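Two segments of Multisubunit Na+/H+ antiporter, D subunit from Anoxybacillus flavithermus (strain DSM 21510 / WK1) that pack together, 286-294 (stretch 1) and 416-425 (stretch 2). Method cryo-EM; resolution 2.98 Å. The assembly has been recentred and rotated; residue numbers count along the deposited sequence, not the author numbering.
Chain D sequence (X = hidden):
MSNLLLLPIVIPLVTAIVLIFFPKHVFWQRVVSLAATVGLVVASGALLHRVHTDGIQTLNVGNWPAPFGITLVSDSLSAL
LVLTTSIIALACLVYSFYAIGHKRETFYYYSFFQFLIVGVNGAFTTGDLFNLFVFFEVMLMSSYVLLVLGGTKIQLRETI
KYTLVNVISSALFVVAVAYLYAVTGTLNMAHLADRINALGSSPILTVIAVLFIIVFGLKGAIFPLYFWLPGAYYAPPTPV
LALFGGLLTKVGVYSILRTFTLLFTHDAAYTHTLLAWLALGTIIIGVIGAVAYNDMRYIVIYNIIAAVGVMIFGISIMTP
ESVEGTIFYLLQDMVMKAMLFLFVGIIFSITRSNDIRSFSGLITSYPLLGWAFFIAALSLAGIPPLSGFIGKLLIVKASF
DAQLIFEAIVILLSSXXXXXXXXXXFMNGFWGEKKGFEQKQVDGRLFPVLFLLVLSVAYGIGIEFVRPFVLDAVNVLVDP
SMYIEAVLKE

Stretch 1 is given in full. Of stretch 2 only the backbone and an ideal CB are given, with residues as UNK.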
ATOM      1  N   GLY D 286      25.514  47.415  56.549  1.00 39.24           N
ATOM      2  CA  GLY D 286      24.736  46.500  57.367  1.00 27.94           C
ATOM      3  C   GLY D 286      24.563  46.968  58.799  1.00 30.65           C
ATOM      4  O   GLY D 286      23.462  46.900  59.350  1.00 27.20           O
ATOM      5  N   VAL D 287      25.633  47.490  59.407  1.00 35.07           N
ATOM      6  CA  VAL D 287      25.502  47.915  60.799  1.00 35.17           C
ATOM      7  C   VAL D 287      24.715  49.218  60.912  1.00 32.69           C
ATOM      8  O   VAL D 287      23.983  49.408  61.891  1.00 38.87           O
ATOM      9  CB  VAL D 287      26.875  47.999  61.499  1.00 31.78           C
ATOM     10  CG1 VAL D 287      27.534  46.641  61.515  1.00 24.66           C
ATOM     11  CG2 VAL D 287      27.789  49.023  60.860  1.00 30.40           C
ATOM     12  N   ILE D 288      24.792  50.105  59.905  1.00 32.99           N
ATOM     13  CA  ILE D 288      23.966  51.317  59.915  1.00 39.51           C
ATOM     14  C   ILE D 288      22.488  50.960  59.815  1.00 42.38           C
ATOM     15  O   ILE D 288      21.652  51.476  60.571  1.00 40.34           O
ATOM     16  CB  ILE D 288      24.393  52.275  58.785  1.00 46.69           C
ATOM     17  CG1 ILE D 288      25.746  52.908  59.087  1.00 61.24           C
ATOM     18  CG2 ILE D 288      23.359  53.368  58.562  1.00 31.38           C
ATOM     19  CD1 ILE D 288      26.328  53.631  57.907  1.00 54.21           C
ATOM     20  N   GLY D 289      22.150  50.039  58.908  1.00 46.13           N
ATOM     21  CA  GLY D 289      20.766  49.615  58.786  1.00 46.37           C
ATOM     22  C   GLY D 289      20.252  48.853  59.991  1.00 48.59           C
ATOM     23  O   GLY D 289      19.071  48.955  60.331  1.00 42.61           O
ATOM     24  N   ALA D 290      21.126  48.094  60.659  1.00 50.38           N
ATOM     25  CA  ALA D 290      20.713  47.382  61.861  1.00 45.18           C
ATOM     26  C   ALA D 290      20.465  48.341  63.020  1.00 42.53           C
ATOM     27  O   ALA D 290      19.535  48.137  63.807  1.00 40.63           O
ATOM     28  CB  ALA D 290      21.763  46.343  62.239  1.00 40.73           C
ATOM     29  N   VAL D 291      21.280  49.394  63.138  1.00 40.67           N
ATOM     30  CA  VAL D 291      21.063  50.394  64.184  1.00 41.31           C
ATOM     31  C   VAL D 291      19.796  51.206  63.912  1.00 45.67           C
ATOM     32  O   VAL D 291      19.045  51.536  64.838  1.00 44.83           O
ATOM     33  CB  VAL D 291      22.315  51.283  64.318  1.00 46.67           C
ATOM     34  CG1 VAL D 291      22.062  52.505  65.183  1.00 50.73           C
ATOM     35  CG2 VAL D 291      23.447  50.487  64.930  1.00 50.29           C
ATOM     36  N   ALA D 292      19.498  51.475  62.637  1.00 47.99           N
ATOM     37  CA  ALA D 292      18.493  52.480  62.300  1.00 39.50           C
ATOM     38  C   ALA D 292      17.060  52.046  62.597  1.00 42.93           C
ATOM     39  O   ALA D 292      16.237  52.886  62.971  1.00 51.78           O
ATOM     40  CB  ALA D 292      18.611  52.851  60.827  1.00 41.44           C
ATOM     41  N   TYR D 293      16.731  50.771  62.433  1.00 46.63           N
ATOM     42  CA  TYR D 293      15.339  50.340  62.396  1.00 42.14           C
ATOM     43  C   TYR D 293      14.826  49.857  63.745  1.00 48.73           C
ATOM     44  O   TYR D 293      15.554  49.226  64.514  1.00 54.36           O
ATOM     45  CB  TYR D 293      15.143  49.235  61.358  1.00 42.61           C
ATOM     46  CG  TYR D 293      15.094  49.750  59.946  1.00 63.83           C
ATOM     47  CD1 TYR D 293      13.924  50.294  59.437  1.00 67.63           C
ATOM     48  CD2 TYR D 293      16.209  49.705  59.128  1.00 63.84           C
ATOM     49  CE1 TYR D 293      13.863  50.771  58.157  1.00 66.74           C
ATOM     50  CE2 TYR D 293      16.161  50.186  57.843  1.00 64.57           C
ATOM     51  CZ  TYR D 293      14.983  50.713  57.362  1.00 71.87           C
ATOM     52  OH  TYR D 293      14.920  51.191  56.078  1.00 84.79           O
ATOM     53  N   ASN D 294      13.559  50.163  64.015  1.00 49.43           N
ATOM     54  CA  ASN D 294      12.795  49.591  65.117  1.00 52.15           C
ATOM     55  C   ASN D 294      11.792  48.565  64.601  1.00 63.31           C
ATOM     56  O   ASN D 294      10.651  48.498  65.058  1.00 67.81           O
ATOM     57  CB  ASN D 294      12.077  50.675  65.912  1.00 55.12           C
ATOM     58  CG  ASN D 294      13.030  51.632  66.583  1.00 67.56           C
ATOM     59  OD1 ASN D 294      13.055  52.820  66.269  1.00 72.20           O
ATOM     60  ND2 ASN D 294      13.827  51.122  67.511  1.00 67.75           N
ATOM     61  N   UNK D 416      29.745  44.369  67.934  1.00 36.27           N
ATOM     62  CA  UNK D 416      29.070  45.157  68.963  1.00 39.72           C
ATOM     63  C   UNK D 416      27.731  45.704  68.477  1.00 43.32           C
ATOM     64  O   UNK D 416      26.726  45.643  69.196  1.00 39.00           O
ATOM     65  CB  UNK D 416      29.968  46.311  69.414  1.00 39.72           C
ATOM     66  N   UNK D 417      27.701  46.252  67.262  1.00 40.41           N
ATOM     67  CA  UNK D 417      26.476  46.886  66.779  1.00 37.25           C
ATOM     68  C   UNK D 417      25.393  45.867  66.426  1.00 42.07           C
ATOM     69  O   UNK D 417      24.198  46.137  66.627  1.00 34.67           O
ATOM     70  CB  UNK D 417      26.786  47.752  65.557  1.00 37.25           C
ATOM     71  N   UNK D 418      25.780  44.682  65.940  1.00 43.55           N
ATOM     72  CA  UNK D 418      24.764  43.675  65.652  1.00 51.14           C
ATOM     73  C   UNK D 418      24.212  43.095  66.951  1.00 47.21           C
ATOM     74  O   UNK D 418      23.001  42.810  67.045  1.00 50.61           O
ATOM     75  CB  UNK D 418      25.341  42.563  64.773  1.00 51.14           C
ATOM     76  N   UNK D 419      25.061  42.985  67.989  1.00 44.32           N
ATOM     77  CA  UNK D 419      24.579  42.646  69.323  1.00 38.32           C
ATOM     78  C   UNK D 419      23.604  43.688  69.849  1.00 32.30           C
ATOM     79  O   UNK D 419      22.584  43.334  70.449  1.00 34.36           O
ATOM     80  CB  UNK D 419      25.756  42.499  70.290  1.00 38.32           C
ATOM     81  N   UNK D 420      23.890  44.972  69.614  1.00 29.04           N
ATOM     82  CA  UNK D 420      22.987  46.022  70.073  1.00 28.88           C
ATOM     83  C   UNK D 420      21.634  45.956  69.377  1.00 35.85           C
ATOM     84  O   UNK D 420      20.602  46.175  70.015  1.00 37.11           O
ATOM     85  CB  UNK D 420      23.620  47.396  69.845  1.00 28.88           C
ATOM     86  N   UNK D 421      21.616  45.615  68.087  1.00 32.34           N
ATOM     87  CA  UNK D 421      20.344  45.525  67.362  1.00 29.20           C
ATOM     88  C   UNK D 421      19.469  44.377  67.880  1.00 36.90           C
ATOM     89  O   UNK D 421      18.284  44.578  68.220  1.00 35.86           O
ATOM     90  CB  UNK D 421      20.607  45.341  65.866  1.00 29.20           C
ATOM     91  N   UNK D 422      20.042  43.173  67.986  1.00 34.12           N
ATOM     92  CA  UNK D 422      19.213  42.054  68.441  1.00 33.31           C
ATOM     93  C   UNK D 422      18.865  42.174  69.927  1.00 31.90           C
ATOM     94  O   UNK D 422      17.764  41.789  70.352  1.00 35.62           O
ATOM     95  CB  UNK D 422      19.931  40.728  68.181  1.00 33.31           C
ATOM     96  N   UNK D 423      19.740  42.770  70.734  1.00 33.41           N
ATOM     97  CA  UNK D 423      19.402  42.949  72.131  1.00 33.17           C
ATOM     98  C   UNK D 423      18.438  44.106  72.327  1.00 38.03           C
ATOM     99  O   UNK D 423      17.737  44.139  73.335  1.00 46.56           O
ATOM    100  CB  UNK D 423      20.670  43.174  72.957  1.00 33.17           C
ATOM    101  N   UNK D 424      18.375  45.040  71.379  1.00 44.42           N
ATOM    102  CA  UNK D 424      17.302  46.023  71.367  1.00 46.53           C
ATOM    103  C   UNK D 424      15.956  45.347  71.192  1.00 43.31           C
ATOM    104  O   UNK D 424      14.988  45.696  71.888  1.00 41.85           O
ATOM    105  CB  UNK D 424      17.526  47.051  70.256  1.00 46.53           C
ATOM    106  N   UNK D 425      15.895  44.347  70.296  1.00 45.52           N
ATOM    107  CA  UNK D 425      14.674  43.537  70.162  1.00 48.37           C
ATOM    108  C   UNK D 425      14.332  42.848  71.480  1.00 42.38           C
ATOM    109  O   UNK D 425      13.189  42.908  71.952  1.00 35.90           O
ATOM    110  CB  UNK D 425      14.840  42.494  69.055  1.00 48.37           C
TER

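Stretch 2 is helical throughout and runs in nearly the same direction as the helix 286-292, at 23°, with the axes 8.8 Å apart at their closest. Because the backbone of every position has helical phi/psi angles, the choice of residue rests mainly on what stretch 1 presents.

Position 416 is out of reach of stretch 1, which sets no preference; it is Leu416. At position 417 CA-to-CB points toward stretch 1, and the ideal CB lies 4.1 Å from CB of Val287 and 4.4 Å from CG2 of Val291. These two valines, one helical turn apart, offer a purely aliphatic surface, so leucine, isoleucine, valine or methionine would suit. The residue is Leu417, with chi1 m and chi2 t. Its branches divide between the valines: CD1 comes to 3.9 Å from CB of Val287, and CD2 to 4.0 Å from CG2 of Val291.

Position 418 points sideways, and its ideal CB has no atom of stretch 1 within 5.5 Å. A branched or longer apolar chain could still touch the flank of Val287. Val418 does so, its CG1 4.3 Å from CG1 of Val287. Position 419, out of reach, is Leu419.

Position 420 points toward stretch 1 but across a gap, so a long or aromatic side chain could be accommodated; CD2 of Tyr420 comes no nearer than 4.6 Å, to CG2 of Val291.

At position 421 the backbones are close, with CA 5.8 Å from CA of Ala290, and the ideal CB is only 3.6 Å from O of Ala290. Such spacing favours glycine, alanine or serine. Ser421 packs its CB 3.9 Å from CB of Ala290, while its OG, in rotamer p, turns back to its own helix and donates a hydrogen bond to O of Val418 at 2.6 Å.

Positions 422 and 423 are out of reach and are Val422 and Met423.

Position 424 points toward stretch 1, where the helix has ended and Tyr293 is the first residue to leave helical phi/psi. The carbonyls of Ala290 and Val291 lack helical amide partners within the stretch, and that of Tyr293 is also available. With nothing of stretch 1 close to the ideal CB, a long donor such as lysine or arginine would suit, while glutamine would be at the limit of its reach. Lys424 reaches across, with chi3 p bending an otherwise t chain. Its NZ donates a hydrogen bond to O of Tyr293 at 2.7 Å and lies 3.3 Å from O of Val291, tying the helix to the carbonyl-rich end of its neighbour.

Position 425, out of reach again, is Ile425.

Stretch 2 (416-425) LLVLYSVMKI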
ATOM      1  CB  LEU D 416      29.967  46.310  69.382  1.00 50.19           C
ATOM      2  CG  LEU D 416      29.780  47.067  70.689  1.00 56.02           C
ATOM      3  CD1 LEU D 416      31.112  47.639  70.881  1.00 62.55           C
ATOM      4  CD2 LEU D 416      28.748  48.184  70.682  1.00 53.33           C
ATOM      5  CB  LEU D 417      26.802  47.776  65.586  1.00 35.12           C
ATOM      6  CG  LEU D 417      27.658  48.988  65.954  1.00 41.86           C
ATOM      7  CD1 LEU D 417      28.121  49.724  64.718  1.00 25.02           C
ATOM      8  CD2 LEU D 417      26.882  49.911  66.865  1.00 37.34           C
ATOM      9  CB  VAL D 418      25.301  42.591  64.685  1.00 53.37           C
ATOM     10  CG1 VAL D 418      25.758  43.228  63.382  1.00 74.50           C
ATOM     11  CG2 VAL D 418      26.419  41.762  65.267  1.00 33.97           C
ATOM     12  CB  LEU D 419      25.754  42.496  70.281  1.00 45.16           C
ATOM     13  CG  LEU D 419      25.413  42.243  71.750  1.00 49.59           C
ATOM     14  CD1 LEU D 419      24.628  40.967  71.945  1.00 46.45           C
ATOM     15  CD2 LEU D 419      26.672  42.213  72.561  1.00 50.58           C
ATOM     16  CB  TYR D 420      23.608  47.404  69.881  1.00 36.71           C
ATOM     17  CG  TYR D 420      22.608  48.498  70.160  1.00 36.99           C
ATOM     18  CD1 TYR D 420      22.127  48.710  71.439  1.00 38.96           C
ATOM     19  CD2 TYR D 420      22.129  49.304  69.138  1.00 47.62           C
ATOM     20  CE1 TYR D 420      21.198  49.689  71.694  1.00 53.34           C
ATOM     21  CE2 TYR D 420      21.200  50.286  69.385  1.00 51.51           C
ATOM     22  CZ  TYR D 420      20.742  50.478  70.665  1.00 54.99           C
ATOM     23  OH  TYR D 420      19.819  51.461  70.916  1.00 52.30           O
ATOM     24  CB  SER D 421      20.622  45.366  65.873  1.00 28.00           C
ATOM     25  OG  SER D 421      21.324  44.165  65.622  1.00 41.37           O
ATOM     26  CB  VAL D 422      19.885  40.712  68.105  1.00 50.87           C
ATOM     27  CG1 VAL D 422      19.959  40.553  66.612  1.00 52.09           C
ATOM     28  CG2 VAL D 422      21.266  40.637  68.692  1.00 61.92           C
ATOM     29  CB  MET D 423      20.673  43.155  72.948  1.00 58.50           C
ATOM     30  CG  MET D 423      20.509  42.883  74.424  1.00 76.63           C
ATOM     31  SD  MET D 423      20.031  41.168  74.664  1.00 75.56           S
ATOM     32  CE  MET D 423      21.516  40.352  74.100  1.00 69.62           C
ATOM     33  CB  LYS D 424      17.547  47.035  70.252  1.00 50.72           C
ATOM     34  CG  LYS D 424      16.442  48.041  70.039  1.00 65.84           C
ATOM     35  CD  LYS D 424      16.856  49.039  68.980  1.00 69.59           C
ATOM     36  CE  LYS D 424      16.922  48.382  67.621  1.00 60.19           C
ATOM     37  NZ  LYS D 424      17.242  49.364  66.562  1.00 52.43           N
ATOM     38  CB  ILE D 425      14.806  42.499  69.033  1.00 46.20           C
ATOM     39  CG1 ILE D 425      14.989  43.158  67.678  1.00 52.32           C
ATOM     40  CG2 ILE D 425      13.566  41.627  68.976  1.00 19.53           C
ATOM     41  CD1 ILE D 425      15.335  42.169  66.596  1.00 44.46           C
TER
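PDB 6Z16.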